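Local coordinates for MAU2 chromatid cohesion factor homolog (Saccharomyces cerevisiae, PDB 4XDN), which forms a complex with SCC2 that is required for cohesin to associate with chromosomes, and so takes part in sister chromatid cohesion, at residues Q68-Q71 / L72-T75; L160-Y163 / M164-L167; S242-L245 / H246-G249; S374-Q377 / T378-I382. One frame throughout, in Å; residues are numbered along the deposited sequence.

Contact 1. Residues Q68-Q71 / L72-T75; sequences QMFQ and LLKT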
ATOM      1  N   GLN A  68       4.483 -23.774 -28.657  1.00 34.75           N
ATOM      2  CA  GLN A  68       4.799 -25.022 -29.339  1.00 37.29           C
ATOM      3  C   GLN A  68       5.629 -24.764 -30.593  1.00 32.55           C
ATOM      4  O   GLN A  68       6.499 -25.562 -30.942  1.00 33.41           O
ATOM      5  CB  GLN A  68       3.518 -25.776 -29.698  1.00 43.67           C
ATOM      6  CG  GLN A  68       2.648 -26.126 -28.485  1.00 50.95           C
ATOM      7  CD  GLN A  68       2.511 -27.618 -28.219  1.00 58.46           C
ATOM      8  OE1 GLN A  68       3.018 -28.456 -28.964  1.00 62.26           O
ATOM      9  NE2 GLN A  68       1.811 -27.954 -27.142  1.00 60.16           N
ATOM     10  N   MET A  69       5.364 -23.647 -31.262  1.00 30.17           N
ATOM     11  CA  MET A  69       6.128 -23.270 -32.446  1.00 32.23           C
ATOM     12  C   MET A  69       7.556 -22.886 -32.056  1.00 33.07           C
ATOM     13  O   MET A  69       8.512 -23.218 -32.762  1.00 30.31           O
ATOM     14  CB  MET A  69       5.441 -22.119 -33.184  1.00 32.87           C
ATOM     15  CG  MET A  69       4.086 -22.497 -33.797  1.00 33.08           C
ATOM     16  SD  MET A  69       4.195 -23.536 -35.261  1.00 41.31           S
ATOM     17  CE  MET A  69       4.238 -22.296 -36.547  1.00 83.47           C
ATOM     18  N   PHE A  70       7.699 -22.195 -30.926  1.00 31.67           N
ATOM     19  CA  PHE A  70       9.020 -21.882 -30.390  1.00 32.49           C
ATOM     20  C   PHE A  70       9.778 -23.161 -30.040  1.00 32.88           C
ATOM     21  O   PHE A  70      10.957 -23.305 -30.367  1.00 32.65           O
ATOM     22  CB  PHE A  70       8.917 -20.997 -29.144  1.00 30.21           C
ATOM     23  CG  PHE A  70       8.693 -19.536 -29.439  1.00 28.68           C
ATOM     24  CD1 PHE A  70       9.457 -18.873 -30.387  1.00 27.78           C
ATOM     25  CD2 PHE A  70       7.720 -18.825 -28.751  1.00 28.00           C
ATOM     26  CE1 PHE A  70       9.251 -17.530 -30.648  1.00 25.15           C
ATOM     27  CE2 PHE A  70       7.507 -17.481 -29.011  1.00 26.87           C
ATOM     28  CZ  PHE A  70       8.273 -16.833 -29.960  1.00 26.59           C
ATOM     29  N   GLN A  71       9.095 -24.079 -29.362  1.00 31.78           N
ATOM     30  CA  GLN A  71       9.693 -25.351 -28.975  1.00 33.71           C
ATOM     31  C   GLN A  71      10.117 -26.129 -30.212  1.00 37.08           C
ATOM     32  O   GLN A  71      11.120 -26.847 -30.203  1.00 35.01           O
ATOM     33  CB  GLN A  71       8.714 -26.173 -28.137  1.00 33.05           C
ATOM     34  CG  GLN A  71       8.518 -25.622 -26.740  1.00 35.32           C
ATOM     35  CD  GLN A  71       7.495 -26.393 -25.926  1.00 36.28           C
ATOM     36  OE1 GLN A  71       6.502 -26.889 -26.458  1.00 38.38           O
ATOM     37  NE2 GLN A  71       7.736 -26.496 -24.625  1.00 36.01           N
ATOM     38  N   LEU A  72       9.342 -25.968 -31.277  1.00 37.95           N
ATOM     39  CA  LEU A  72       9.629 -26.606 -32.550  1.00 39.74           C
ATOM     40  C   LEU A  72      11.004 -26.182 -33.059  1.00 36.76           C
ATOM     41  O   LEU A  72      11.777 -27.008 -33.540  1.00 36.26           O
ATOM     42  CB  LEU A  72       8.545 -26.244 -33.566  1.00 43.58           C
ATOM     43  CG  LEU A  72       8.091 -27.280 -34.594  1.00 51.25           C
ATOM     44  CD1 LEU A  72       7.716 -28.612 -33.957  1.00 54.37           C
ATOM     45  CD2 LEU A  72       6.905 -26.706 -35.348  1.00 51.80           C
ATOM     46  N   LEU A  73      11.305 -24.893 -32.935  1.00 34.15           N
ATOM     47  CA  LEU A  73      12.586 -24.358 -33.373  1.00 36.02           C
ATOM     48  C   LEU A  73      13.739 -24.942 -32.564  1.00 38.99           C
ATOM     49  O   LEU A  73      14.764 -25.323 -33.123  1.00 40.13           O
ATOM     50  CB  LEU A  73      12.597 -22.830 -33.262  1.00 34.65           C
ATOM     51  CG  LEU A  73      11.705 -22.072 -34.248  1.00 33.50           C
ATOM     52  CD1 LEU A  73      11.656 -20.590 -33.904  1.00 30.60           C
ATOM     53  CD2 LEU A  73      12.193 -22.270 -35.678  1.00 33.85           C
ATOM     54  N   LYS A  74      13.564 -25.014 -31.250  1.00 39.06           N
ATOM     55  CA  LYS A  74      14.629 -25.466 -30.364  1.00 43.30           C
ATOM     56  C   LYS A  74      14.937 -26.957 -30.499  1.00 45.73           C
ATOM     57  O   LYS A  74      16.061 -27.385 -30.233  1.00 45.79           O
ATOM     58  CB  LYS A  74      14.271 -25.154 -28.911  1.00 43.92           C
ATOM     59  CG  LYS A  74      14.482 -23.697 -28.526  1.00 44.61           C
ATOM     60  CD  LYS A  74      14.270 -23.460 -27.039  1.00 44.65           C
ATOM     61  CE  LYS A  74      15.332 -24.140 -26.178  1.00 44.97           C
ATOM     62  NZ  LYS A  74      16.715 -23.704 -26.512  1.00 46.00           N
ATOM     63  N   THR A  75      13.947 -27.741 -30.919  1.00 46.56           N
ATOM     64  CA  THR A  75      14.075 -29.198 -30.931  1.00 48.58           C
ATOM     65  C   THR A  75      14.350 -29.782 -32.317  1.00 45.72           C
ATOM     66  O   THR A  75      14.944 -30.853 -32.431  1.00 46.65           O
ATOM     67  CB  THR A  75      12.801 -29.863 -30.380  1.00 51.92           C
ATOM     68  OG1 THR A  75      11.665 -29.424 -31.134  1.00 53.16           O
ATOM     69  CG2 THR A  75      12.607 -29.506 -28.918  1.00 52.82           C
TER
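With chi1 at 56°, T75 places OG1 between its own backbone N and carbonyl carbon, directed back at Q71 O, while M69, its CG anti to the carbonyl carbon (chi1 -66°), lies alongside L72 and points the same way. This is the C-terminal part of helix 53-76, one of the many helices of a largely helical chain, and the contacts follow the i to i+3 and i to i+4 spacing of the alpha-helix. L72 N donates to Q68 O at 2.9 Å, and K74 N donates to F70 O at 3.2 Å, lying in that carbonyl plane; F70 O takes a second, weak bond from L73 N. On the buried side M69 SD comes to 4.2 Å from L72 CD2. The F70 ring meets L73 obliquely, CD1 to CD1 at 4.5 Å. M69, F70 and L73 also pack on helix 29-45, F70 reaches helix 81-98, and L72 touches an apolar side chain of the other protein chain. K74 bends at its outer torsions and sends NZ to a salt bridge with D84, away from the F70 and Q71 carbonyls that its stem passes. On the exposed side, near the end of the helix, T75 N bonds Q71 O only weakly; the same oxygen receives T75 OG1 at 2.8 Å, tilted 31° from the carbonyl plane.

Contact 2. Residues L160-Y163 / M164-L167; sequences LVQY and MVNL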
ATOM      1  N   LEU A 160      26.453 -14.230  -7.094  1.00 32.59           N
ATOM      2  CA  LEU A 160      26.687 -13.610  -8.391  1.00 32.53           C
ATOM      3  C   LEU A 160      27.285 -12.211  -8.237  1.00 33.03           C
ATOM      4  O   LEU A 160      28.249 -11.862  -8.921  1.00 32.13           O
ATOM      5  CB  LEU A 160      25.378 -13.542  -9.181  1.00 30.29           C
ATOM      6  CG  LEU A 160      25.476 -13.061 -10.629  1.00 31.27           C
ATOM      7  CD1 LEU A 160      26.174 -14.092 -11.500  1.00 28.85           C
ATOM      8  CD2 LEU A 160      24.094 -12.735 -11.184  1.00 34.92           C
ATOM      9  N   VAL A 161      26.709 -11.419  -7.336  1.00 33.28           N
ATOM     10  CA  VAL A 161      27.173 -10.056  -7.088  1.00 32.68           C
ATOM     11  C   VAL A 161      28.614 -10.051  -6.591  1.00 34.85           C
ATOM     12  O   VAL A 161      29.431  -9.256  -7.048  1.00 35.86           O
ATOM     13  CB  VAL A 161      26.270  -9.332  -6.055  1.00 33.86           C
ATOM     14  CG1 VAL A 161      26.894  -8.012  -5.599  1.00 34.91           C
ATOM     15  CG2 VAL A 161      24.889  -9.084  -6.645  1.00 33.87           C
ATOM     16  N   GLN A 162      28.911 -10.939  -5.647  1.00 38.95           N
ATOM     17  CA  GLN A 162      30.254 -11.057  -5.091  1.00 44.25           C
ATOM     18  C   GLN A 162      31.275 -11.327  -6.189  1.00 44.10           C
ATOM     19  O   GLN A 162      32.383 -10.791  -6.169  1.00 44.46           O
ATOM     20  CB  GLN A 162      30.296 -12.176  -4.045  1.00 50.42           C
ATOM     21  CG  GLN A 162      31.689 -12.513  -3.514  1.00 59.12           C
ATOM     22  CD  GLN A 162      32.296 -11.391  -2.694  1.00 64.73           C
ATOM     23  OE1 GLN A 162      32.869 -10.443  -3.233  1.00 66.68           O
ATOM     24  NE2 GLN A 162      32.178 -11.499  -1.377  1.00 66.15           N
ATOM     25  N   TYR A 163      30.894 -12.162  -7.147  1.00 42.22           N
ATOM     26  CA  TYR A 163      31.795 -12.545  -8.225  1.00 39.90           C
ATOM     27  C   TYR A 163      32.019 -11.382  -9.185  1.00 37.55           C
ATOM     28  O   TYR A 163      33.125 -11.182  -9.682  1.00 40.89           O
ATOM     29  CB  TYR A 163      31.240 -13.770  -8.966  1.00 40.07           C
ATOM     30  CG  TYR A 163      31.327 -13.702 -10.475  1.00 40.19           C
ATOM     31  CD1 TYR A 163      32.538 -13.861 -11.133  1.00 42.35           C
ATOM     32  CD2 TYR A 163      30.188 -13.500 -11.242  1.00 39.31           C
ATOM     33  CE1 TYR A 163      32.614 -13.804 -12.513  1.00 43.37           C
ATOM     34  CE2 TYR A 163      30.253 -13.440 -12.620  1.00 42.17           C
ATOM     35  CZ  TYR A 163      31.468 -13.594 -13.251  1.00 42.93           C
ATOM     36  OH  TYR A 163      31.531 -13.538 -14.623  1.00 43.32           O
ATOM     37  N   MET A 164      30.975 -10.597  -9.424  1.00 34.97           N
ATOM     38  CA  MET A 164      31.037  -9.540 -10.427  1.00 34.78           C
ATOM     39  C   MET A 164      31.730  -8.272  -9.940  1.00 36.80           C
ATOM     40  O   MET A 164      32.402  -7.597 -10.721  1.00 39.05           O
ATOM     41  CB  MET A 164      29.630  -9.202 -10.902  1.00 36.00           C
ATOM     42  CG  MET A 164      28.988 -10.332 -11.672  1.00 37.81           C
ATOM     43  SD  MET A 164      27.220 -10.127 -11.891  1.00 67.22           S
ATOM     44  CE  MET A 164      27.177  -8.498 -12.597  1.00 32.68           C
ATOM     45  N   VAL A 165      31.568  -7.938  -8.662  1.00 35.35           N
ATOM     46  CA  VAL A 165      32.244  -6.765  -8.119  1.00 38.70           C
ATOM     47  C   VAL A 165      33.760  -6.945  -8.169  1.00 36.56           C
ATOM     48  O   VAL A 165      34.502  -5.965  -8.140  1.00 37.13           O
ATOM     49  CB  VAL A 165      31.816  -6.462  -6.662  1.00 41.70           C
ATOM     50  CG1 VAL A 165      30.350  -6.063  -6.614  1.00 40.82           C
ATOM     51  CG2 VAL A 165      32.094  -7.653  -5.747  1.00 44.81           C
ATOM     52  N   ASN A 166      34.214  -8.194  -8.256  1.00 37.27           N
ATOM     53  CA  ASN A 166      35.647  -8.484  -8.344  1.00 41.70           C
ATOM     54  C   ASN A 166      36.210  -8.257  -9.745  1.00 41.99           C
ATOM     55  O   ASN A 166      37.421  -8.327  -9.950  1.00 42.08           O
ATOM     56  CB  ASN A 166      35.930  -9.922  -7.907  1.00 44.47           C
ATOM     57  CG  ASN A 166      36.054 -10.060  -6.403  1.00 47.43           C
ATOM     58  OD1 ASN A 166      37.045  -9.630  -5.810  1.00 50.86           O
ATOM     59  ND2 ASN A 166      35.054 -10.669  -5.778  1.00 45.90           N
ATOM     60  N   LEU A 167      35.329  -7.993 -10.704  1.00 42.35           N
ATOM     61  CA  LEU A 167      35.745  -7.629 -12.054  1.00 45.28           C
ATOM     62  C   LEU A 167      35.841  -6.110 -12.156  1.00 49.20           C
ATOM     63  O   LEU A 167      34.866  -5.406 -11.885  1.00 48.47           O
ATOM     64  CB  LEU A 167      34.760  -8.175 -13.089  1.00 42.91           C
ATOM     65  CG  LEU A 167      34.570  -9.695 -13.082  1.00 43.84           C
ATOM     66  CD1 LEU A 167      33.285 -10.075 -13.795  1.00 43.87           C
ATOM     67  CD2 LEU A 167      35.762 -10.389 -13.724  1.00 45.88           C
TER
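M164 lies against both L160 and Y163: its SD sits 3.6 Å from L160 CG, in the fork of the leucine, and its CG is 3.4 Å from Y163 CD2. CG stands anti to the carbonyl carbon (chi1 -67°), which carries the thioether back along the helix over L160, while M164 N donates to L160 O at 3.0 Å. The sulfur is oblique to the Y163 ring, 5.5 Å from its centroid, a Met-aromatic contact; M164 also packs on W175 of helix 170-189 and M130 of helix 126-144. Cut back to alanine, this position would probably leave L160 and the Y163 ring without the thioether packed against them, with a gap toward W175. V165 comes next, its N bonding V161 O almost straight (165°) and its CG1 4.1 Å from V161 CG1. At N166, near the C-terminal end of helix 147-165, the backbone N makes just a weak bond to Y163 O, and the side chain bonds in its place: ND2 donates to Q162 O at 2.7 Å, taking the carbonyl that N166's own backbone N would have used had the helix continued. L167 then leaves the helical path, yet its CD1 swings back to the Y163 phenol, 4.0 Å from CZ, while its carbonyl oxygen accepts Q173 NE2.

Contact 3. Residues S242-L245 / H246-G249; sequences STEL and HTVG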
ATOM      1  N   SER A 242      15.629  15.839  -3.741  1.00 41.30           N
ATOM      2  CA  SER A 242      16.598  16.322  -4.722  1.00 43.15           C
ATOM      3  C   SER A 242      16.392  15.704  -6.105  1.00 39.83           C
ATOM      4  O   SER A 242      17.034  16.115  -7.070  1.00 40.65           O
ATOM      5  CB  SER A 242      18.026  16.038  -4.244  1.00 45.79           C
ATOM      6  OG  SER A 242      18.298  14.648  -4.250  1.00 45.55           O
ATOM      7  N   THR A 243      15.505  14.714  -6.192  1.00 36.95           N
ATOM      8  CA  THR A 243      15.219  14.031  -7.451  1.00 35.31           C
ATOM      9  C   THR A 243      14.846  15.026  -8.548  1.00 37.41           C
ATOM     10  O   THR A 243      13.888  15.786  -8.409  1.00 36.68           O
ATOM     11  CB  THR A 243      14.081  13.006  -7.283  1.00 33.83           C
ATOM     12  OG1 THR A 243      14.429  12.071  -6.255  1.00 34.34           O
ATOM     13  CG2 THR A 243      13.832  12.246  -8.586  1.00 31.74           C
ATOM     14  N   GLU A 244      15.614  15.010  -9.633  1.00 38.62           N
ATOM     15  CA  GLU A 244      15.441  15.964 -10.725  1.00 44.68           C
ATOM     16  C   GLU A 244      14.615  15.381 -11.869  1.00 41.53           C
ATOM     17  O   GLU A 244      14.910  14.299 -12.382  1.00 38.61           O
ATOM     18  CB  GLU A 244      16.807  16.425 -11.242  1.00 54.79           C
ATOM     19  CG  GLU A 244      17.227  17.790 -10.718  1.00 64.80           C
ATOM     20  CD  GLU A 244      18.720  18.027 -10.826  1.00 73.09           C
ATOM     21  OE1 GLU A 244      19.202  18.359 -11.931  1.00 77.51           O
ATOM     22  OE2 GLU A 244      19.416  17.881  -9.798  1.00 75.14           O
ATOM     23  N   LEU A 245      13.581  16.122 -12.259  1.00 40.65           N
ATOM     24  CA  LEU A 245      12.661  15.713 -13.317  1.00 36.68           C
ATOM     25  C   LEU A 245      13.369  15.418 -14.637  1.00 35.90           C
ATOM     26  O   LEU A 245      13.090  14.415 -15.291  1.00 35.32           O
ATOM     27  CB  LEU A 245      11.608  16.806 -13.533  1.00 36.92           C
ATOM     28  CG  LEU A 245      10.742  16.725 -14.793  1.00 38.43           C
ATOM     29  CD1 LEU A 245       9.949  15.429 -14.834  1.00 38.73           C
ATOM     30  CD2 LEU A 245       9.813  17.922 -14.864  1.00 39.15           C
ATOM     31  N   HIS A 246      14.284  16.298 -15.024  1.00 38.52           N
ATOM     32  CA  HIS A 246      14.915  16.215 -16.336  1.00 43.53           C
ATOM     33  C   HIS A 246      16.020  15.160 -16.396  1.00 41.99           C
ATOM     34  O   HIS A 246      16.491  14.811 -17.479  1.00 41.82           O
ATOM     35  CB  HIS A 246      15.467  17.583 -16.726  1.00 50.82           C
ATOM     36  CG  HIS A 246      14.409  18.629 -16.885  1.00 55.68           C
ATOM     37  ND1 HIS A 246      14.473  19.858 -16.265  1.00 58.95           N
ATOM     38  CD2 HIS A 246      13.252  18.624 -17.591  1.00 56.32           C
ATOM     39  CE1 HIS A 246      13.405  20.567 -16.583  1.00 59.91           C
ATOM     40  NE2 HIS A 246      12.648  19.841 -17.387  1.00 58.35           N
ATOM     41  N   THR A 247      16.427  14.654 -15.236  1.00 39.60           N
ATOM     42  CA  THR A 247      17.394  13.563 -15.173  1.00 38.91           C
ATOM     43  C   THR A 247      16.663  12.228 -15.104  1.00 37.30           C
ATOM     44  O   THR A 247      17.111  11.230 -15.668  1.00 37.90           O
ATOM     45  CB  THR A 247      18.329  13.692 -13.947  1.00 38.34           C
ATOM     46  OG1 THR A 247      19.105  14.891 -14.055  1.00 40.90           O
ATOM     47  CG2 THR A 247      19.272  12.498 -13.850  1.00 38.41           C
ATOM     48  N   VAL A 248      15.528  12.224 -14.415  1.00 34.51           N
ATOM     49  CA  VAL A 248      14.835  10.987 -14.084  1.00 33.00           C
ATOM     50  C   VAL A 248      13.680  10.704 -15.049  1.00 32.10           C
ATOM     51  O   VAL A 248      13.261   9.557 -15.207  1.00 31.00           O
ATOM     52  CB  VAL A 248      14.325  11.041 -12.617  1.00 43.67           C
ATOM     53  CG1 VAL A 248      12.859  11.489 -12.534  1.00 41.77           C
ATOM     54  CG2 VAL A 248      14.533   9.702 -11.932  1.00 45.13           C
ATOM     55  N   GLY A 249      13.180  11.747 -15.703  1.00 32.37           N
ATOM     56  CA  GLY A 249      12.065  11.614 -16.624  1.00 32.12           C
ATOM     57  C   GLY A 249      10.725  11.829 -15.936  1.00 32.20           C
ATOM     58  O   GLY A 249      10.618  11.677 -14.719  1.00 31.41           O
TER
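E244 O is gripped by two backbone donors, V248 N at 3.0 Å and nearly in line with the carbonyl, and T247 N at 3.3 Å, which stands 65° above the carbonyl plane. E244 is the N-cap residue of the short helix 245-248, and these bonds turn the chain into its single turn. The next carbonyl gives the shortest bond, G249 N to L245 O at 2.7 Å. G249 ends the turn with positive phi (92°), where a CB would press on the carbonyl O of V248, and is itself the N-cap of helix 250-266. Side chains close in around this frame. L245 holds CG anti to its backbone N (chi1 167°), which brings CD1 to 3.8 Å from G249 O, and its CG lies over one face of the H246 ring. T243 CG2 meets V248 CG1 at 4.1 Å, its hydroxyl being taken by the E239 and L240 carbonyls at the end of helix 234-241. The turn thus joins helix 234-241 to helix 250-266. W215 of helix 212-228 packs on T243, E244, T247 and V248, while L245 reaches Y253 of helix 250-266 and F281 of helix 272-291.

Contact 4. Residues S374-Q377 / T378-I382; sequences SRIQ and TYKSI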
ATOM      1  N   SER A 374      -4.197  -8.312 -13.459  1.00 29.28           N
ATOM      2  CA  SER A 374      -3.640  -7.787 -12.218  1.00 31.19           C
ATOM      3  C   SER A 374      -3.965  -6.305 -12.060  1.00 29.30           C
ATOM      4  O   SER A 374      -4.174  -5.823 -10.946  1.00 27.64           O
ATOM      5  CB  SER A 374      -2.124  -7.998 -12.174  1.00 34.27           C
ATOM      6  OG  SER A 374      -1.470  -7.212 -13.153  1.00 39.74           O
ATOM      7  N   ARG A 375      -4.006  -5.585 -13.178  1.00 30.16           N
ATOM      8  CA  ARG A 375      -4.352  -4.169 -13.156  1.00 32.79           C
ATOM      9  C   ARG A 375      -5.809  -3.983 -12.740  1.00 32.23           C
ATOM     10  O   ARG A 375      -6.144  -3.039 -12.027  1.00 32.87           O
ATOM     11  CB  ARG A 375      -4.108  -3.529 -14.522  1.00 34.14           C
ATOM     12  CG  ARG A 375      -2.642  -3.426 -14.911  1.00 40.39           C
ATOM     13  CD  ARG A 375      -2.485  -2.800 -16.283  1.00 47.87           C
ATOM     14  NE  ARG A 375      -2.912  -1.404 -16.286  1.00 56.99           N
ATOM     15  CZ  ARG A 375      -3.104  -0.678 -17.384  1.00 66.47           C
ATOM     16  NH1 ARG A 375      -2.918  -1.212 -18.583  1.00 69.05           N
ATOM     17  NH2 ARG A 375      -3.492   0.587 -17.280  1.00 71.01           N
ATOM     18  N   ILE A 376      -6.669  -4.890 -13.191  1.00 30.79           N
ATOM     19  CA  ILE A 376      -8.081  -4.856 -12.826  1.00 31.49           C
ATOM     20  C   ILE A 376      -8.248  -5.154 -11.339  1.00 31.91           C
ATOM     21  O   ILE A 376      -9.115  -4.589 -10.676  1.00 32.16           O
ATOM     22  CB  ILE A 376      -8.893  -5.866 -13.659  1.00 32.24           C
ATOM     23  CG1 ILE A 376      -8.958  -5.404 -15.116  1.00 33.55           C
ATOM     24  CG2 ILE A 376     -10.312  -6.023 -13.115  1.00 33.99           C
ATOM     25  CD1 ILE A 376      -9.371  -6.490 -16.085  1.00 32.94           C
ATOM     26  N   GLN A 377      -7.410  -6.048 -10.826  1.00 29.22           N
ATOM     27  CA  GLN A 377      -7.466  -6.437  -9.426  1.00 31.14           C
ATOM     28  C   GLN A 377      -7.115  -5.243  -8.538  1.00 30.81           C
ATOM     29  O   GLN A 377      -7.720  -5.037  -7.482  1.00 30.95           O
ATOM     30  CB  GLN A 377      -6.516  -7.608  -9.164  1.00 34.35           C
ATOM     31  CG  GLN A 377      -6.903  -8.486  -7.983  1.00 38.33           C
ATOM     32  CD  GLN A 377      -8.077  -9.408  -8.283  1.00 39.16           C
ATOM     33  OE1 GLN A 377      -8.859  -9.167  -9.202  1.00 37.32           O
ATOM     34  NE2 GLN A 377      -8.199 -10.477  -7.501  1.00 40.98           N
ATOM     35  N   THR A 378      -6.142  -4.452  -8.982  1.00 28.57           N
ATOM     36  CA  THR A 378      -5.753  -3.233  -8.282  1.00 29.36           C
ATOM     37  C   THR A 378      -6.857  -2.186  -8.381  1.00 29.58           C
ATOM     38  O   THR A 378      -7.129  -1.467  -7.418  1.00 27.45           O
ATOM     39  CB  THR A 378      -4.440  -2.659  -8.850  1.00 28.75           C
ATOM     40  OG1 THR A 378      -3.368  -3.562  -8.570  1.00 29.32           O
ATOM     41  CG2 THR A 378      -4.114  -1.304  -8.237  1.00 26.60           C
ATOM     42  N   TYR A 379      -7.484  -2.098  -9.550  1.00 29.83           N
ATOM     43  CA  TYR A 379      -8.615  -1.199  -9.745  1.00 31.05           C
ATOM     44  C   TYR A 379      -9.734  -1.544  -8.770  1.00 31.38           C
ATOM     45  O   TYR A 379     -10.368  -0.657  -8.204  1.00 29.94           O
ATOM     46  CB  TYR A 379      -9.137  -1.275 -11.185  1.00 32.06           C
ATOM     47  CG  TYR A 379      -8.305  -0.545 -12.218  1.00 34.90           C
ATOM     48  CD1 TYR A 379      -7.692   0.667 -11.925  1.00 36.65           C
ATOM     49  CD2 TYR A 379      -8.145  -1.065 -13.498  1.00 37.54           C
ATOM     50  CE1 TYR A 379      -6.939   1.336 -12.872  1.00 38.17           C
ATOM     51  CE2 TYR A 379      -7.393  -0.401 -14.449  1.00 38.80           C
ATOM     52  CZ  TYR A 379      -6.793   0.798 -14.129  1.00 40.57           C
ATOM     53  OH  TYR A 379      -6.043   1.462 -15.071  1.00 45.69           O
ATOM     54  N   LYS A 380      -9.969  -2.837  -8.573  1.00 29.92           N
ATOM     55  CA  LYS A 380     -11.023  -3.287  -7.672  1.00 31.95           C
ATOM     56  C   LYS A 380     -10.694  -2.929  -6.225  1.00 30.38           C
ATOM     57  O   LYS A 380     -11.590  -2.632  -5.437  1.00 29.47           O
ATOM     58  CB  LYS A 380     -11.241  -4.793  -7.815  1.00 32.95           C
ATOM     59  CG  LYS A 380     -12.003  -5.180  -9.078  1.00 34.97           C
ATOM     60  CD  LYS A 380     -11.800  -6.641  -9.448  1.00 37.37           C
ATOM     61  CE  LYS A 380     -12.284  -7.575  -8.353  1.00 40.60           C
ATOM     62  NZ  LYS A 380     -12.109  -9.004  -8.733  1.00 43.29           N
ATOM     63  N   SER A 381      -9.411  -2.945  -5.881  1.00 29.39           N
ATOM     64  CA  SER A 381      -8.989  -2.570  -4.536  1.00 32.29           C
ATOM     65  C   SER A 381      -9.264  -1.090  -4.301  1.00 31.31           C
ATOM     66  O   SER A 381      -9.616  -0.685  -3.194  1.00 34.08           O
ATOM     67  CB  SER A 381      -7.504  -2.874  -4.320  1.00 35.93           C
ATOM     68  OG  SER A 381      -6.686  -1.968  -5.038  1.00 39.00           O
ATOM     69  N   ILE A 382      -9.103  -0.285  -5.347  1.00 30.70           N
ATOM     70  CA  ILE A 382      -9.398   1.140  -5.262  1.00 30.60           C
ATOM     71  C   ILE A 382     -10.885   1.338  -4.996  1.00 32.77           C
ATOM     72  O   ILE A 382     -11.264   2.184  -4.187  1.00 30.72           O
ATOM     73  CB  ILE A 382      -8.981   1.891  -6.547  1.00 30.55           C
ATOM     74  CG1 ILE A 382      -7.455   1.897  -6.669  1.00 30.15           C
ATOM     75  CG2 ILE A 382      -9.517   3.328  -6.536  1.00 31.69           C
ATOM     76  CD1 ILE A 382      -6.920   2.514  -7.952  1.00 31.84           C
TER
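Y379 lies alongside R375, one turn earlier in helix 369-398. Its CB rests 3.4 Å from I376 O, and from there the ring passes close by the R375 carbonyl: CD2 is 3.2 Å from R375 O, which approaches obliquely and also accepts Y379 N at 3.0 Å. With CG anti to the carbonyl carbon (chi1 -77°), the ring follows the R375 chain, the ring and guanidinium planes 50° apart, and its OH ends 3.5 Å from R375 NH2. R375 bends at chi3 and makes a long, weak ion pair with E319, while the buried ring packs on L358 and I359 of helix 339-360 and on M313. Replacing the ring by a small alanine side chain is likely to open a gap between helices 339-360 and 369-398 and leave the R375 guanidinium freer to turn. Further round the helix K380 CD touches I376 CG2 at 4.0 Å, and K380 NZ gives a weak bond to Q377 OE1 at 3.3 Å; both polar ends are also hydrogen-bonded to polar side chains of the other protein chain, probably SCC2. T378 OG1 adds a weak bond to S374 O. The chemistry thus changes round the helix: the aromatic ring faces the protein's own helices, and the weakly paired Q377 amide and K380 ammonium serve the interface.

How the contacts relate
All four contacts are turns of helix or helix ends, far apart in an elongated helical chain, none touching another; the closest pair, 3 and 4, has nearest atoms about 18 Å apart. Contacts 1 and 4 lie within long helices, 53-76 and 369-398, and each has one side on neighbouring helices and another near the second protein chain, through an apolar leucine in contact 1 and mostly polar groups in contact 4. Contact 2 is the most exposed, with only its methionine buried. Contact 3 is a one-turn connector between helices. Side chains reach back to carbonyls in 1, 2 and 4, whereas in contact 3 the hydrogen bonds between its two segments all come from backbone donors.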